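Local coordinates for protein BAG family molecular chaperone regulator 1 (PDB 4HWC) that probably acts as a co-chaperone, its BAG domain binding the ATPase domain of HSP70/HSC70 chaperones, in the regulation of programmed cell death and stress responses, at residues G34-E38 and K39-T43; V42-I45 and E46-N50. All coordinates share one frame; numbering follows the deposited sequence.

Contact 1: G34-E38 and K39-T43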
ATOM      1  N   GLY A  34       8.416  13.639 -15.276  1.00 18.00           N
ATOM      2  CA  GLY A  34       7.024  14.047 -15.270  1.00 21.03           C
ATOM      3  C   GLY A  34       6.550  14.489 -13.897  1.00 23.55           C
ATOM      4  O   GLY A  34       7.255  14.322 -12.902  1.00 24.01           O
ATOM      5  N   LYS A  35       5.350  15.053 -13.841  1.00 29.23           N
ATOM      6  CA  LYS A  35       4.803  15.518 -12.576  1.00 35.42           C
ATOM      7  C   LYS A  35       3.573  14.723 -12.167  1.00 33.00           C
ATOM      8  O   LYS A  35       2.752  14.352 -13.002  1.00 31.70           O
ATOM      9  CB  LYS A  35       4.456  17.001 -12.672  1.00 33.84           C
ATOM     10  N   ILE A  36       3.460  14.453 -10.872  1.00 32.25           N
ATOM     11  CA  ILE A  36       2.320  13.719 -10.342  1.00 31.43           C
ATOM     12  C   ILE A  36       1.387  14.707  -9.654  1.00 33.83           C
ATOM     13  O   ILE A  36       1.828  15.522  -8.847  1.00 37.36           O
ATOM     14  CB  ILE A  36       2.751  12.680  -9.291  1.00 29.68           C
ATOM     15  CG1 ILE A  36       3.728  11.681  -9.906  1.00 28.26           C
ATOM     16  CG2 ILE A  36       1.528  11.958  -8.749  1.00 28.17           C
ATOM     17  CD1 ILE A  36       4.277  10.696  -8.909  1.00 27.73           C
ATOM     18  N   ALA A  37       0.101  14.634  -9.978  1.00 38.64           N
ATOM     19  CA  ALA A  37      -0.883  15.514  -9.362  1.00 43.76           C
ATOM     20  C   ALA A  37      -0.959  15.162  -7.880  1.00 40.95           C
ATOM     21  O   ALA A  37      -1.057  13.988  -7.521  1.00 40.30           O
ATOM     22  CB  ALA A  37      -2.248  15.318 -10.017  1.00 42.97           C
ATOM     23  N   GLU A  38      -0.896  16.174  -7.023  1.00 59.15           N
ATOM     24  CA  GLU A  38      -0.962  15.945  -5.587  1.00 55.59           C
ATOM     25  C   GLU A  38      -2.225  15.164  -5.248  1.00 50.47           C
ATOM     26  O   GLU A  38      -2.222  14.316  -4.361  1.00 50.65           O
ATOM     27  CB  GLU A  38      -0.957  17.279  -4.840  1.00 57.26           C
ATOM     28  CG  GLU A  38       0.342  18.057  -4.978  1.00 61.42           C
ATOM     29  CD  GLU A  38       1.502  17.393  -4.258  1.00 63.98           C
ATOM     30  OE1 GLU A  38       1.461  17.316  -3.012  1.00 66.22           O
ATOM     31  OE2 GLU A  38       2.454  16.947  -4.934  1.00 63.44           O
ATOM     32  N   LYS A  39      -3.298  15.455  -5.974  1.00 52.38           N
ATOM     33  CA  LYS A  39      -4.582  14.793  -5.772  1.00 51.38           C
ATOM     34  C   LYS A  39      -4.477  13.284  -5.937  1.00 52.26           C
ATOM     35  O   LYS A  39      -5.130  12.525  -5.221  1.00 49.08           O
ATOM     36  CB  LYS A  39      -5.609  15.349  -6.758  1.00 53.36           C
ATOM     37  CG  LYS A  39      -6.922  14.581  -6.811  1.00 58.24           C
ATOM     38  CD  LYS A  39      -7.890  15.229  -7.793  1.00 61.66           C
ATOM     39  CE  LYS A  39      -7.311  15.278  -9.201  1.00 63.32           C
ATOM     40  NZ  LYS A  39      -8.180  16.045 -10.138  1.00 58.95           N
ATOM     41  N   ASP A  40      -3.661  12.846  -6.889  1.00 33.98           N
ATOM     42  CA  ASP A  40      -3.493  11.421  -7.125  1.00 33.48           C
ATOM     43  C   ASP A  40      -2.665  10.776  -6.019  1.00 28.76           C
ATOM     44  O   ASP A  40      -2.942   9.646  -5.615  1.00 24.40           O
ATOM     45  CB  ASP A  40      -2.843  11.186  -8.490  1.00 34.13           C
ATOM     46  CG  ASP A  40      -3.753  11.580  -9.638  1.00 43.87           C
ATOM     47  OD1 ASP A  40      -4.834  10.968  -9.774  1.00 45.16           O
ATOM     48  OD2 ASP A  40      -3.394  12.503 -10.401  1.00 45.35           O
ATOM     49  N   LEU A  41      -1.654  11.491  -5.527  1.00 25.36           N
ATOM     50  CA  LEU A  41      -0.813  10.963  -4.452  1.00 20.65           C
ATOM     51  C   LEU A  41      -1.652  10.754  -3.197  1.00 22.07           C
ATOM     52  O   LEU A  41      -1.520   9.741  -2.514  1.00 20.57           O
ATOM     53  CB  LEU A  41       0.344  11.915  -4.132  1.00 21.89           C
ATOM     54  CG  LEU A  41       1.507  12.010  -5.124  1.00 23.94           C
ATOM     55  CD1 LEU A  41       2.554  12.969  -4.578  1.00 23.58           C
ATOM     56  CD2 LEU A  41       2.119  10.635  -5.336  1.00 24.87           C
ATOM     57  N   VAL A  42      -2.521  11.714  -2.899  1.00 25.34           N
ATOM     58  CA  VAL A  42      -3.382  11.618  -1.724  1.00 23.62           C
ATOM     59  C   VAL A  42      -4.409  10.502  -1.880  1.00 23.82           C
ATOM     60  O   VAL A  42      -4.723   9.803  -0.919  1.00 24.79           O
ATOM     61  CB  VAL A  42      -4.129  12.943  -1.462  1.00 27.91           C
ATOM     62  CG1 VAL A  42      -5.079  12.782  -0.278  1.00 28.03           C
ATOM     63  CG2 VAL A  42      -3.131  14.049  -1.182  1.00 28.89           C
ATOM     64  N   THR A  43      -4.935  10.335  -3.089  1.00 19.50           N
ATOM     65  CA  THR A  43      -5.916   9.291  -3.338  1.00 21.58           C
ATOM     66  C   THR A  43      -5.331   7.920  -3.014  1.00 21.82           C
ATOM     67  O   THR A  43      -5.937   7.136  -2.283  1.00 18.91           O
ATOM     68  CB  THR A  43      -6.384   9.287  -4.812  1.00 24.53           C
ATOM     69  OG1 THR A  43      -7.168  10.459  -5.069  1.00 28.03           O
ATOM     70  CG2 THR A  43      -7.219   8.049  -5.104  1.00 26.97           C
TER
HETATM   71  O   HOH W   1      -1.140  13.036 -11.649  1.00 50.09           O
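I36 and L41 clasp each other round the first turn of helix 38-55, a local contact at the point where the loop coming from helix 5-31 turns into that helix. The two side chains cross at about a right angle, and I36 CG2 rests 3.6 Å from L41 CG, with L41 CD2 close behind. I36 keeps CG1 beside its backbone N (chi1 -59°), which puts CG2 foremost against the leucine, while CD1 on the other branch only skirts L41 CD2. I36 and L41 both lie on F26 of helix 5-31, while L41 also reaches L82 and K86 of helix 62-88; a branched apolar residue suits each place. Replacing L41 by an alanine would probably strip I36 CG2 of its mate and open a gap towards F26 and L82.

The polar half of the cap centres on A37, the N-cap. Its carbonyl is gripped twice: L41 N approaches A37 O in the carbonyl plane at 3.3 Å, whereas D40 N comes from above that plane at 2.9 Å. V42 N to E38 O, at 3.0 Å, continues the i+4 to i ladder that L41 N to A37 O begins. D40 turns its carboxylate back towards the helix start, CG lying beside its own backbone N (chi1 -67°), and D40 OD2 packs tightly at 3.1 Å from A37 CB. A water 2.6 Å from D40 OD2 donates to it and accepts from A37 N, bridging the N-cap amide to the carboxylate. An aspartate suits this position, since its negative charge would be favoured near the positive end of the helix dipole. With I36 just before the N-cap and L41 four residues after it, the apolar pair is a hydrophobic staple at a helix N terminus.

Contact 2: V42-I45 and E46-N50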
ATOM      1  N   VAL A  42      -2.521  11.714  -2.899  1.00 25.34           N
ATOM      2  CA  VAL A  42      -3.382  11.618  -1.724  1.00 23.62           C
ATOM      3  C   VAL A  42      -4.409  10.502  -1.880  1.00 23.82           C
ATOM      4  O   VAL A  42      -4.723   9.803  -0.919  1.00 24.79           O
ATOM      5  CB  VAL A  42      -4.129  12.943  -1.462  1.00 27.91           C
ATOM      6  CG1 VAL A  42      -5.079  12.782  -0.278  1.00 28.03           C
ATOM      7  CG2 VAL A  42      -3.131  14.049  -1.182  1.00 28.89           C
ATOM      8  N   THR A  43      -4.935  10.335  -3.089  1.00 19.50           N
ATOM      9  CA  THR A  43      -5.916   9.291  -3.338  1.00 21.58           C
ATOM     10  C   THR A  43      -5.331   7.920  -3.014  1.00 21.82           C
ATOM     11  O   THR A  43      -5.937   7.136  -2.283  1.00 18.91           O
ATOM     12  CB  THR A  43      -6.384   9.287  -4.812  1.00 24.53           C
ATOM     13  OG1 THR A  43      -7.168  10.459  -5.069  1.00 28.03           O
ATOM     14  CG2 THR A  43      -7.219   8.049  -5.104  1.00 26.97           C
ATOM     15  N   VAL A  44      -4.144   7.646  -3.548  1.00 15.17           N
ATOM     16  CA  VAL A  44      -3.484   6.357  -3.334  1.00 15.20           C
ATOM     17  C   VAL A  44      -3.046   6.153  -1.879  1.00 14.33           C
ATOM     18  O   VAL A  44      -3.187   5.057  -1.325  1.00 13.08           O
ATOM     19  CB  VAL A  44      -2.273   6.215  -4.284  1.00 11.56           C
ATOM     20  CG1 VAL A  44      -1.559   4.908  -4.049  1.00 10.09           C
ATOM     21  CG2 VAL A  44      -2.754   6.282  -5.737  1.00 17.81           C
ATOM     22  N   ILE A  45      -2.504   7.196  -1.259  1.00 15.38           N
ATOM     23  CA  ILE A  45      -2.081   7.073   0.133  1.00 14.83           C
ATOM     24  C   ILE A  45      -3.313   6.720   0.936  1.00 18.56           C
ATOM     25  O   ILE A  45      -3.279   5.837   1.783  1.00 16.01           O
ATOM     26  CB  ILE A  45      -1.491   8.383   0.678  1.00 15.86           C
ATOM     27  CG1 ILE A  45      -0.112   8.609   0.059  1.00 13.47           C
ATOM     28  CG2 ILE A  45      -1.386   8.327   2.214  1.00 17.63           C
ATOM     29  CD1 ILE A  45       0.569   9.869   0.540  1.00 20.43           C
ATOM     30  N   GLU A  46      -4.412   7.399   0.656  1.00 20.61           N
ATOM     31  CA  GLU A  46      -5.604   7.094   1.412  1.00 20.35           C
ATOM     32  C   GLU A  46      -6.214   5.729   1.141  1.00 21.13           C
ATOM     33  O   GLU A  46      -6.781   5.125   2.042  1.00 22.25           O
ATOM     34  CB  GLU A  46      -6.604   8.274   1.313  1.00 24.59           C
ATOM     35  CG  GLU A  46      -6.350   9.205   2.534  1.00 30.31           C
ATOM     36  CD  GLU A  46      -7.000  10.565   2.556  1.00 37.31           C
ATOM     37  OE1 GLU A  46      -6.392  11.453   3.190  1.00 34.79           O
ATOM     38  OE2 GLU A  46      -8.075  10.763   1.976  1.00 40.14           O
ATOM     39  N   LEU A  47      -6.069   5.205  -0.073  1.00 14.74           N
ATOM     40  CA  LEU A  47      -6.571   3.862  -0.348  1.00 16.40           C
ATOM     41  C   LEU A  47      -5.714   2.865   0.428  1.00 16.83           C
ATOM     42  O   LEU A  47      -6.223   1.841   0.891  1.00 16.54           O
ATOM     43  CB  LEU A  47      -6.516   3.508  -1.846  1.00 15.68           C
ATOM     44  CG  LEU A  47      -7.545   4.185  -2.750  1.00 18.18           C
ATOM     45  CD1 LEU A  47      -7.331   3.750  -4.191  1.00 20.47           C
ATOM     46  CD2 LEU A  47      -8.945   3.830  -2.281  1.00 19.67           C
ATOM     47  N   LEU A  48      -4.421   3.163   0.567  1.00 12.18           N
ATOM     48  CA  LEU A  48      -3.514   2.290   1.316  1.00 12.99           C
ATOM     49  C   LEU A  48      -3.846   2.319   2.805  1.00 13.09           C
ATOM     50  O   LEU A  48      -3.769   1.294   3.484  1.00 14.38           O
ATOM     51  CB  LEU A  48      -2.054   2.710   1.101  1.00 11.78           C
ATOM     52  CG  LEU A  48      -1.468   2.384  -0.281  1.00 10.80           C
ATOM     53  CD1 LEU A  48      -0.211   3.205  -0.500  1.00 11.38           C
ATOM     54  CD2 LEU A  48      -1.152   0.889  -0.384  1.00  9.43           C
ATOM     55  N   MET A  49      -4.212   3.490   3.317  1.00 13.56           N
ATOM     56  CA  MET A  49      -4.555   3.594   4.731  1.00 14.31           C
ATOM     57  C   MET A  49      -5.809   2.787   5.033  1.00 20.14           C
ATOM     58  O   MET A  49      -5.952   2.244   6.138  1.00 20.49           O
ATOM     59  CB  MET A  49      -4.752   5.054   5.137  1.00 18.55           C
ATOM     60  CG  MET A  49      -3.494   5.891   5.030  1.00 17.43           C
ATOM     61  SD  MET A  49      -2.128   5.212   6.003  1.00 21.33           S
ATOM     62  CE  MET A  49      -2.724   5.572   7.670  1.00 15.99           C
ATOM     63  N   ASN A  50      -6.715   2.707   4.058  1.00 19.53           N
ATOM     64  CA  ASN A  50      -7.946   1.943   4.227  1.00 23.99           C
ATOM     65  C   ASN A  50      -7.623   0.459   4.324  1.00 25.01           C
ATOM     66  O   ASN A  50      -8.286  -0.286   5.050  1.00 24.75           O
ATOM     67  CB  ASN A  50      -8.917   2.188   3.066  1.00 23.67           C
ATOM     68  CG  ASN A  50      -9.754   3.439   3.262  1.00 28.53           C
ATOM     69  OD1 ASN A  50      -9.882   3.946   4.382  1.00 32.04           O
ATOM     70  ND2 ASN A  50     -10.346   3.937   2.175  1.00 25.07           N
TER
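E46, L47, L48 and M49 each give their backbone N-H to the carbonyl four residues back, on V42, T43, V44 and I45, in one unbroken run of alpha-helix. The bonds are of even length, from 2.9 Å for E46 N to V42 O up to 3.0 Å for M49 N to I45 O.

V44 and L48 form the inner pair, side by side and pointing the same way, with V44 CG1 4.2 Å from L48 CD1. The leucine keeps CG beside its backbone N (chi1 -73°), which carries CG back to 3.3 Å from V44 O. Both residues lean on L82 of helix 62-88; on helix 5-31, V44 also meets F26 and L48 meets L19, a buried setting that suits branched apolar side chains. I45 and M49 repeat the spacing one residue on: I45 CG2 lies 4.3 Å from M49 CG, and the flexible methionine, bent at chi2 and chi3, then leads away.

V42 and E46 run alongside each other, the valine partly covered and the glutamate exposed. The glutamate is extended beyond CG, and E46 OE1 passes 3.9 Å from V42 CG1, an apolar brush that leaves a charged residue well placed at the surface. Between the two segments every hydrogen bond is a backbone one and the side chains meet by van der Waals contact, while the hydroxyl of T43 is satisfied by K39 O one turn back.

Overall arrangement
From the N terminus, helix 5-31 runs the length of the domain before the chain reverses through the loop ending with G34-A37. Contact 1 closes only the tight turn that starts helix 38-55, and contact 2 takes over where it finishes, sharing V42 and T43; the two overlap in sequence without crossing, their centres about 12 Å apart. Contact 1 lies near one end of the bundle, about 15 Å from the chain centre, and contact 2 nearer the middle, at about 8 Å. Both set residues of the middle helix against helices 5-31 and 62-88, with F26 and L82 meeting each contact, and so tie together the three-helix bundle of the BAG domain.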